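Local coordinates for protein archaemetzincin (Archaeoglobus fulgidus, PDB 3ZVS) that probably acts as a zinc-dependent metalloprotease of the metzincin kind, with one catalytic and one structural zinc ion, on a natural substrate that is unknown, at residues N20-P23 against K24-A28; M58-I62 against K63-G67; S104-Y107 against R108-V111; V116-I119 against G120-L123. All coordinates share one frame; numbering follows the deposited sequence.

Contact 1: residues N20-P23 against K24-A28; sequences NSLP and KIFNA
Leu22 and Phe26 lie side by side on one face of the last turn of helix 12-26, the helix of a beta-alpha-beta unit between strands 2-7 and 29-32. Leu22 CD2 comes to the edge of the Phe26 ring, in its plane, 4.0 Å from CE2. Both side chains have CG beside the backbone N and anti to the carbonyl carbon (chi1 -62° and -72°), and this sends them the same way. They pack on Ile119 of helix 104-122, and Phe26 also meets Ile3 of strand 2-7. Within its own segment, Phe26 has Ile25 CG2 over one face, offset toward the rim. Ile25 turns its other branch back along the helix, with CG1 3.4 Å from Ser21 O.

The backbone of this turn is bent. Pro23 has no N-H to give to the turn before, and the helix is kinked there. A water bridges part of this turn: it donates to Asn20 O and accepts from Lys24 N at 3.0 Å. Further on, Phe26 N donates to Leu22 O at 3.0 Å. Asn27 then leaves helical geometry with a positive phi of 46°. This turns the chain toward strand 29-32. The last bond spans five residues: Ala28 N reaches Pro23 O at 3.1 Å, in the carbonyl plane and on a lone pair.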
# COMPACT_ATOMS: atom_id res chain seq x y z
N ASN A 20 6.58 5.12 -11.30
CA ASN A 20 7.88 5.76 -11.48
C ASN A 20 8.89 5.44 -10.38
O ASN A 20 10.09 5.54 -10.60
CB ASN A 20 7.71 7.28 -11.53
CG ASN A 20 6.99 7.76 -12.77
OD1 ASN A 20 6.95 7.07 -13.78
ND2 ASN A 20 6.43 8.96 -12.69
N SER A 21 8.42 5.07 -9.20
CA SER A 21 9.29 4.87 -8.03
C SER A 21 9.57 3.40 -7.72
O SER A 21 10.69 3.04 -7.34
CB SER A 21 8.67 5.50 -6.79
OG SER A 21 8.38 6.86 -7.01
N LEU A 22 8.56 2.55 -7.86
CA LEU A 22 8.70 1.16 -7.46
C LEU A 22 9.68 0.27 -8.25
O LEU A 22 10.28 -0.64 -7.66
CB LEU A 22 7.33 0.48 -7.40
CG LEU A 22 6.28 1.00 -6.41
CD1 LEU A 22 4.99 0.20 -6.57
CD2 LEU A 22 6.74 0.96 -4.95
N PRO A 23 9.84 0.50 -9.55
CA PRO A 23 10.79 -0.36 -10.28
C PRO A 23 12.19 -0.36 -9.68
O PRO A 23 12.76 -1.43 -9.49
CB PRO A 23 10.79 0.25 -11.69
CG PRO A 23 9.42 0.87 -11.82
CD PRO A 23 9.13 1.43 -10.46
N LYS A 24 12.70 0.82 -9.36
CA LYS A 24 14.05 0.91 -8.82
C LYS A 24 14.13 0.30 -7.42
O LYS A 24 15.10 -0.37 -7.09
CB LYS A 24 14.48 2.37 -8.80
CG LYS A 24 15.86 2.60 -8.23
CD LYS A 24 16.11 4.08 -8.04
CE LYS A 24 17.42 4.31 -7.30
NZ LYS A 24 17.75 5.76 -7.23
N ILE A 25 13.10 0.53 -6.60
CA ILE A 25 13.11 0.03 -5.23
C ILE A 25 13.11 -1.49 -5.15
O ILE A 25 13.78 -2.09 -4.30
CB ILE A 25 11.89 0.61 -4.45
CG1 ILE A 25 12.09 2.12 -4.35
CG2 ILE A 25 11.78 -0.01 -3.07
CD1 ILE A 25 10.89 2.84 -3.74
N PHE A 26 12.37 -2.14 -6.05
CA PHE A 26 12.19 -3.58 -6.00
C PHE A 26 12.92 -4.33 -7.11
O PHE A 26 12.81 -5.55 -7.20
CB PHE A 26 10.70 -3.92 -5.99
CG PHE A 26 10.04 -3.59 -4.70
CD1 PHE A 26 10.29 -4.36 -3.57
CD2 PHE A 26 9.24 -2.49 -4.60
CE1 PHE A 26 9.68 -4.07 -2.38
CE2 PHE A 26 8.62 -2.17 -3.38
CZ PHE A 26 8.87 -2.98 -2.26
N ASN A 27 13.64 -3.59 -7.94
CA ASN A 27 14.23 -4.12 -9.16
C ASN A 27 13.19 -4.95 -9.88
O ASN A 27 13.39 -6.13 -10.17
CB ASN A 27 15.47 -4.98 -8.84
CG ASN A 27 16.29 -5.34 -10.09
OD1 ASN A 27 16.47 -4.53 -11.01
ND2 ASN A 27 16.81 -6.58 -10.10
N ALA A 28 12.03 -4.33 -10.13
CA ALA A 28 10.88 -5.06 -10.64
C ALA A 28 10.35 -4.43 -11.92
O ALA A 28 10.58 -3.25 -12.19
CB ALA A 28 9.78 -5.10 -9.58
O HOH W 1 11.97 3.50 -10.52

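Contact 2: residues M58-I62 against K63-G67; sequences MLPPI and KVTLG
Thr65 OG1 donates to Ile62 O at 2.7 Å, across the turn that leads into strand 65-69. The hydroxyl lies in the carbonyl plane and uses a lone pair of Ile62 O. Its rotation follows from the first torsion: OG1 is beside the backbone N and anti to the carbonyl carbon (chi1 -63°), which faces it back to Ile62. The same torsion sends CG2 to the other partner, Pro60. There the methyl meets the proline ring at CD, 4.1 Å away, and the two side chains cross at about a right angle.

The chain reverses between helix 52-58 and the strand. Pro61 is the centre of an inverse gamma turn, closed by a weak bond from Ile62 N to Pro60 O at 2.9 Å. A cis peptide bond before Val64 adds a second sharp bend. Strand 65-69 is the middle strand of the five-stranded mixed sheet, and Thr65 pairs through its backbone with Ala90 and Ala92.

An alanine in place of Thr65 would remove the hydroxyl and the methyl, and would probably leave Ile62 O without this donor and a gap beside the Pro60 ring.

Nearer the helix, Leu59 turns its side chain toward the strand. Its CD1 sits 3.8 Å from Gly67 N, close over a residue with no side chain. At the other end, Lys63 leads away from the loop, bent at its last torsion (chi4 115°), and its NZ bonds Gly89 O and Val122 O.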
# COMPACT_ATOMS: atom_id res chain seq x y z
N MET A 58 -10.88 -9.48 -3.92
CA MET A 58 -11.35 -9.21 -5.27
C MET A 58 -10.19 -8.95 -6.26
O MET A 58 -10.36 -8.94 -7.49
CB MET A 58 -12.38 -8.06 -5.18
CG MET A 58 -13.68 -8.46 -4.40
SD MET A 58 -14.99 -7.19 -4.07
CE MET A 58 -15.71 -7.04 -5.69
N LEU A 59 -8.97 -8.79 -5.73
CA LEU A 59 -7.81 -8.61 -6.57
C LEU A 59 -7.40 -9.95 -7.17
O LEU A 59 -7.63 -10.99 -6.55
CB LEU A 59 -6.67 -8.02 -5.74
CG LEU A 59 -6.86 -6.57 -5.31
CD1 LEU A 59 -5.77 -6.15 -4.34
CD2 LEU A 59 -6.90 -5.62 -6.52
N PRO A 60 -6.78 -9.93 -8.35
CA PRO A 60 -6.28 -11.20 -8.88
C PRO A 60 -5.11 -11.68 -8.04
O PRO A 60 -4.30 -10.85 -7.63
CB PRO A 60 -5.81 -10.84 -10.29
CG PRO A 60 -5.50 -9.39 -10.24
CD PRO A 60 -6.44 -8.80 -9.23
N PRO A 61 -5.03 -12.99 -7.77
CA PRO A 61 -3.93 -13.54 -6.97
C PRO A 61 -2.65 -13.74 -7.80
O PRO A 61 -2.14 -14.85 -7.94
CB PRO A 61 -4.49 -14.88 -6.48
CG PRO A 61 -5.45 -15.28 -7.53
CD PRO A 61 -6.04 -14.02 -8.10
N ILE A 62 -2.14 -12.64 -8.34
CA ILE A 62 -0.94 -12.70 -9.15
C ILE A 62 0.13 -11.92 -8.41
O ILE A 62 0.01 -10.73 -8.19
CB ILE A 62 -1.21 -12.09 -10.52
CG1 ILE A 62 -2.32 -12.90 -11.22
CG2 ILE A 62 0.07 -12.07 -11.32
CD1 ILE A 62 -2.81 -12.26 -12.48
N LYS A 63 1.20 -12.60 -8.02
CA LYS A 63 2.24 -11.97 -7.22
C LYS A 63 3.08 -11.06 -8.10
O LYS A 63 3.60 -11.52 -9.13
CB LYS A 63 3.13 -13.05 -6.59
CG LYS A 63 4.17 -12.52 -5.62
CD LYS A 63 4.91 -13.68 -4.90
CE LYS A 63 5.79 -13.20 -3.74
NZ LYS A 63 5.30 -13.71 -2.40
N VAL A 64 3.26 -9.77 -7.77
CA VAL A 64 2.63 -9.04 -6.68
C VAL A 64 1.56 -8.12 -7.28
O VAL A 64 1.82 -7.44 -8.26
CB VAL A 64 3.66 -8.11 -5.98
CG1 VAL A 64 2.99 -7.20 -4.94
CG2 VAL A 64 4.78 -8.92 -5.34
N THR A 65 0.37 -8.11 -6.69
CA THR A 65 -0.68 -7.18 -7.10
C THR A 65 -1.03 -6.27 -5.93
O THR A 65 -1.41 -6.74 -4.87
CB THR A 65 -1.93 -7.93 -7.61
OG1 THR A 65 -1.57 -8.66 -8.78
CG2 THR A 65 -3.05 -6.94 -7.94
N LEU A 66 -0.85 -4.98 -6.16
CA LEU A 66 -1.14 -3.94 -5.17
C LEU A 66 -2.29 -3.08 -5.63
O LEU A 66 -2.18 -2.33 -6.60
CB LEU A 66 0.07 -3.04 -4.94
CG LEU A 66 -0.16 -1.88 -3.95
CD1 LEU A 66 -0.32 -2.35 -2.51
CD2 LEU A 66 0.98 -0.86 -4.04
N GLY A 67 -3.42 -3.18 -4.93
CA GLY A 67 -4.54 -2.28 -5.15
C GLY A 67 -4.26 -0.98 -4.44
O GLY A 67 -3.68 -0.98 -3.34

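Contact 3: residues S104-Y107 against R108-V111; sequences SELY and RERV
Residues 104-111 form the first two turns of helix 104-122, with four successive i to i+4 bonds, from Arg108 N to Ser104 O through to Val111 N to Tyr107 O at 2.9 Å. This is the long helix that further on carries two of the three histidines of the catalytic zinc. Side chains meet three and four residues apart.

Leu106 lies across Arg110. Its CD2 covers one face of the guanidinium, 3.7 Å from NH2, while Leu106 CG is 3.8 Å from Arg110 NE. Arg110 starts beside its backbone N (chi1 -71°) and runs extended to NE, which brings the guanidinium back alongside Leu106. The charged end is held by others: NH2 makes a salt bridge to Asp144 of helix 140-145, and NH1 bonds Leu99 O. The guanidinium is therefore gripped at its nitrogens and covered on one face by leucine. A methionine in place of Arg110 would lose these donors and is likely to leave the Asp144 carboxylate without its charged mate.

The other branch of Leu106, CD1, touches Glu109 OE1 at 3.6 Å. Glu105 and Arg108 run side by side with their flat groups nearly parallel, 2° apart, but Glu105 OE1 stays 5.1 Å from Arg108 NE and the charges do not meet.

Tyr107 and Val111 form a CH-pi contact on another side of the helix, where both also touch Val96. Val111 CG2 stands over the middle of the Tyr107 ring, 4.0 Å from its centroid and 12° off the ring normal.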
# COMPACT_ATOMS: atom_id res chain seq x y z
N SER A 104 2.71 18.78 -1.30
CA SER A 104 2.63 17.74 -2.31
C SER A 104 3.78 16.78 -2.21
O SER A 104 3.64 15.59 -2.47
CB SER A 104 2.63 18.35 -3.70
OG SER A 104 1.59 19.30 -3.81
N GLU A 105 4.98 17.29 -1.89
CA GLU A 105 6.14 16.44 -1.86
C GLU A 105 6.07 15.48 -0.66
O GLU A 105 6.47 14.34 -0.77
CB GLU A 105 7.43 17.29 -1.86
CG GLU A 105 8.70 16.48 -1.92
CD GLU A 105 8.91 15.69 -3.18
OE1 GLU A 105 8.23 15.97 -4.19
OE2 GLU A 105 9.79 14.79 -3.14
N LEU A 106 5.55 15.95 0.46
CA LEU A 106 5.39 15.09 1.63
C LEU A 106 4.35 14.02 1.33
O LEU A 106 4.53 12.87 1.69
CB LEU A 106 4.99 15.92 2.84
CG LEU A 106 4.79 15.17 4.17
CD1 LEU A 106 6.10 14.51 4.57
CD2 LEU A 106 4.28 16.07 5.26
N TYR A 107 3.27 14.41 0.65
CA TYR A 107 2.24 13.43 0.28
C TYR A 107 2.86 12.35 -0.58
O TYR A 107 2.67 11.15 -0.35
CB TYR A 107 1.14 14.12 -0.49
CG TYR A 107 0.01 13.19 -0.89
CD1 TYR A 107 -0.82 12.62 0.07
CD2 TYR A 107 -0.25 12.91 -2.22
CE1 TYR A 107 -1.87 11.79 -0.33
CE2 TYR A 107 -1.31 12.09 -2.61
CZ TYR A 107 -2.10 11.54 -1.64
OH TYR A 107 -3.19 10.73 -1.99
N ARG A 108 3.65 12.76 -1.58
CA ARG A 108 4.28 11.81 -2.45
C ARG A 108 5.18 10.84 -1.67
O ARG A 108 5.17 9.65 -1.89
CB ARG A 108 5.11 12.56 -3.50
CG ARG A 108 5.66 11.67 -4.54
CD ARG A 108 6.73 12.37 -5.37
NE ARG A 108 7.01 11.59 -6.56
CZ ARG A 108 7.88 10.59 -6.61
NH1 ARG A 108 8.58 10.27 -5.52
NH2 ARG A 108 8.04 9.92 -7.75
N GLU A 109 5.97 11.39 -0.75
CA GLU A 109 6.87 10.57 0.03
C GLU A 109 6.10 9.55 0.87
O GLU A 109 6.48 8.37 0.96
CB GLU A 109 7.68 11.50 0.93
CG GLU A 109 8.67 10.78 1.76
CD GLU A 109 9.47 11.69 2.66
OE1 GLU A 109 8.88 12.49 3.41
OE2 GLU A 109 10.71 11.54 2.66
N ARG A 110 4.99 9.98 1.45
CA ARG A 110 4.16 9.08 2.24
C ARG A 110 3.57 7.97 1.37
O ARG A 110 3.52 6.81 1.78
CB ARG A 110 3.00 9.84 2.85
CG ARG A 110 3.42 10.79 3.97
CD ARG A 110 2.26 11.64 4.40
NE ARG A 110 2.59 12.43 5.58
CZ ARG A 110 1.71 13.19 6.23
NH1 ARG A 110 0.47 13.32 5.81
NH2 ARG A 110 2.09 13.85 7.31
N VAL A 111 3.10 8.32 0.19
CA VAL A 111 2.54 7.32 -0.70
C VAL A 111 3.56 6.24 -1.04
O VAL A 111 3.26 5.04 -1.00
CB VAL A 111 1.99 7.98 -1.98
CG1 VAL A 111 1.64 6.94 -3.02
CG2 VAL A 111 0.80 8.84 -1.66

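Contact 4: residues V116-I119 against G120-L123; sequences VHEI and GHVL. With ZN (zinc ion), chain D.
Gly120 opens the second segment with its N bonded to Val116 O at 2.8 Å, one turn back in helix 104-122. It has no side chain to set against the carbonyls of Val116 and His117.

His121 follows. Its NE2 binds the catalytic zinc at 2.1 Å, and His117 NE2 binds the same ion at 2.1 Å from one turn earlier. The two rings come at the metal from different directions, with their planes at 88° to each other. The first torsions differ: His117 CG is anti to the backbone N (chi1 -179°), while His121 CG lies beside its own (chi1 -75°), and the two NE2 atoms converge on one ion. Each ring is also tied at ND1, His117 to Val133 O and His121 to Leu125 O, which fixes its rotation.

This is the HExxH motif in the extended HExxHxxGxxH form of metzincins, and His127 supplies the third histidine. Glu118, the inferred proton acceptor, lies between the two histidines in sequence. Its chain is bent at chi2, and OE1 comes to the edge of the His121 ring, 4.1 Å from CD2.

Val122 brings CG2 to 3.5 Å from Glu118 O.

Leu123 ends the run as the helix gives way to a loop. Its N bonds Ile119 O at 3.0 Å, and its CD1 packs 4.2 Å from Ile119 CG2, on the side that faces Phe26.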
# COMPACT_ATOMS: atom_id res chain seq x y z
N VAL A 116 5.58 0.72 -0.49
CA VAL A 116 6.73 -0.13 -0.26
C VAL A 116 6.49 -1.03 0.93
O VAL A 116 6.78 -2.23 0.89
CB VAL A 116 7.97 0.73 -0.09
CG1 VAL A 116 9.17 -0.10 0.39
CG2 VAL A 116 8.36 1.38 -1.43
N HIS A 117 5.93 -0.47 2.00
CA HIS A 117 5.58 -1.23 3.21
C HIS A 117 4.66 -2.42 2.88
O HIS A 117 4.87 -3.55 3.28
CB HIS A 117 4.92 -0.29 4.21
CG HIS A 117 4.55 -0.93 5.49
ND1 HIS A 117 5.37 -0.91 6.61
CD2 HIS A 117 3.45 -1.65 5.86
CE1 HIS A 117 4.77 -1.56 7.60
NE2 HIS A 117 3.60 -2.01 7.17
N GLU A 118 3.58 -2.13 2.15
CA GLU A 118 2.64 -3.18 1.81
C GLU A 118 3.28 -4.27 0.95
O GLU A 118 3.07 -5.45 1.14
CB GLU A 118 1.42 -2.59 1.08
CG GLU A 118 0.54 -1.72 1.97
CD GLU A 118 0.15 -2.38 3.26
OE1 GLU A 118 -0.20 -3.59 3.25
OE2 GLU A 118 0.19 -1.72 4.31
N ILE A 119 4.04 -3.87 -0.04
CA ILE A 119 4.68 -4.83 -0.93
C ILE A 119 5.70 -5.66 -0.13
O ILE A 119 5.81 -6.85 -0.33
CB ILE A 119 5.31 -4.12 -2.16
CG1 ILE A 119 4.23 -3.57 -3.08
CG2 ILE A 119 6.20 -5.06 -2.95
CD1 ILE A 119 4.76 -2.49 -3.99
N GLY A 120 6.40 -5.03 0.81
CA GLY A 120 7.31 -5.78 1.66
C GLY A 120 6.60 -6.90 2.38
O GLY A 120 7.16 -7.99 2.50
N HIS A 121 5.39 -6.66 2.89
CA HIS A 121 4.62 -7.74 3.49
C HIS A 121 4.31 -8.86 2.50
O HIS A 121 4.41 -10.03 2.84
CB HIS A 121 3.28 -7.26 4.01
CG HIS A 121 3.31 -6.48 5.30
ND1 HIS A 121 3.98 -6.89 6.44
CD2 HIS A 121 2.66 -5.35 5.64
CE1 HIS A 121 3.73 -6.03 7.42
NE2 HIS A 121 2.94 -5.07 6.95
N VAL A 122 3.95 -8.51 1.25
CA VAL A 122 3.66 -9.56 0.27
C VAL A 122 4.91 -10.42 0.04
O VAL A 122 4.80 -11.64 -0.17
CB VAL A 122 3.13 -8.99 -1.08
CG1 VAL A 122 2.80 -10.14 -2.03
CG2 VAL A 122 1.90 -8.14 -0.84
N LEU A 123 6.07 -9.80 0.13
CA LEU A 123 7.35 -10.49 -0.05
C LEU A 123 7.80 -11.24 1.19
O LEU A 123 8.90 -11.79 1.20
CB LEU A 123 8.46 -9.52 -0.45
CG LEU A 123 8.19 -8.77 -1.74
CD1 LEU A 123 9.32 -7.79 -2.03
CD2 LEU A 123 7.96 -9.74 -2.89
ZN ZN D . 2.37 -3.42 8.06

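In the fold
Contacts 3 and 4 lie on one helix, 104-122, with centres about 18 Å apart. Contact 4 carries the catalytic zinc site, and the malonate ion lies about 3 Å from the His121 side chain. Contact 1 packs against the same helix at both places. Phe26 CZ meets Ile119 CG2 at 3.5 Å, and Ser21 OG, which also bonds Val17 O, is 3.2 Å from Arg108 NH2 of contact 3, a weak hydrogen bond. Contact 2 touches contact 4 from the loop and the start of strand 65-69: Lys63 NZ lies 3.1 Å from Val122 O, and Leu66 CD1 packs on Glu118 CB. Contacts 2 and 3 do not touch and lie on opposite sides of the chain's centre.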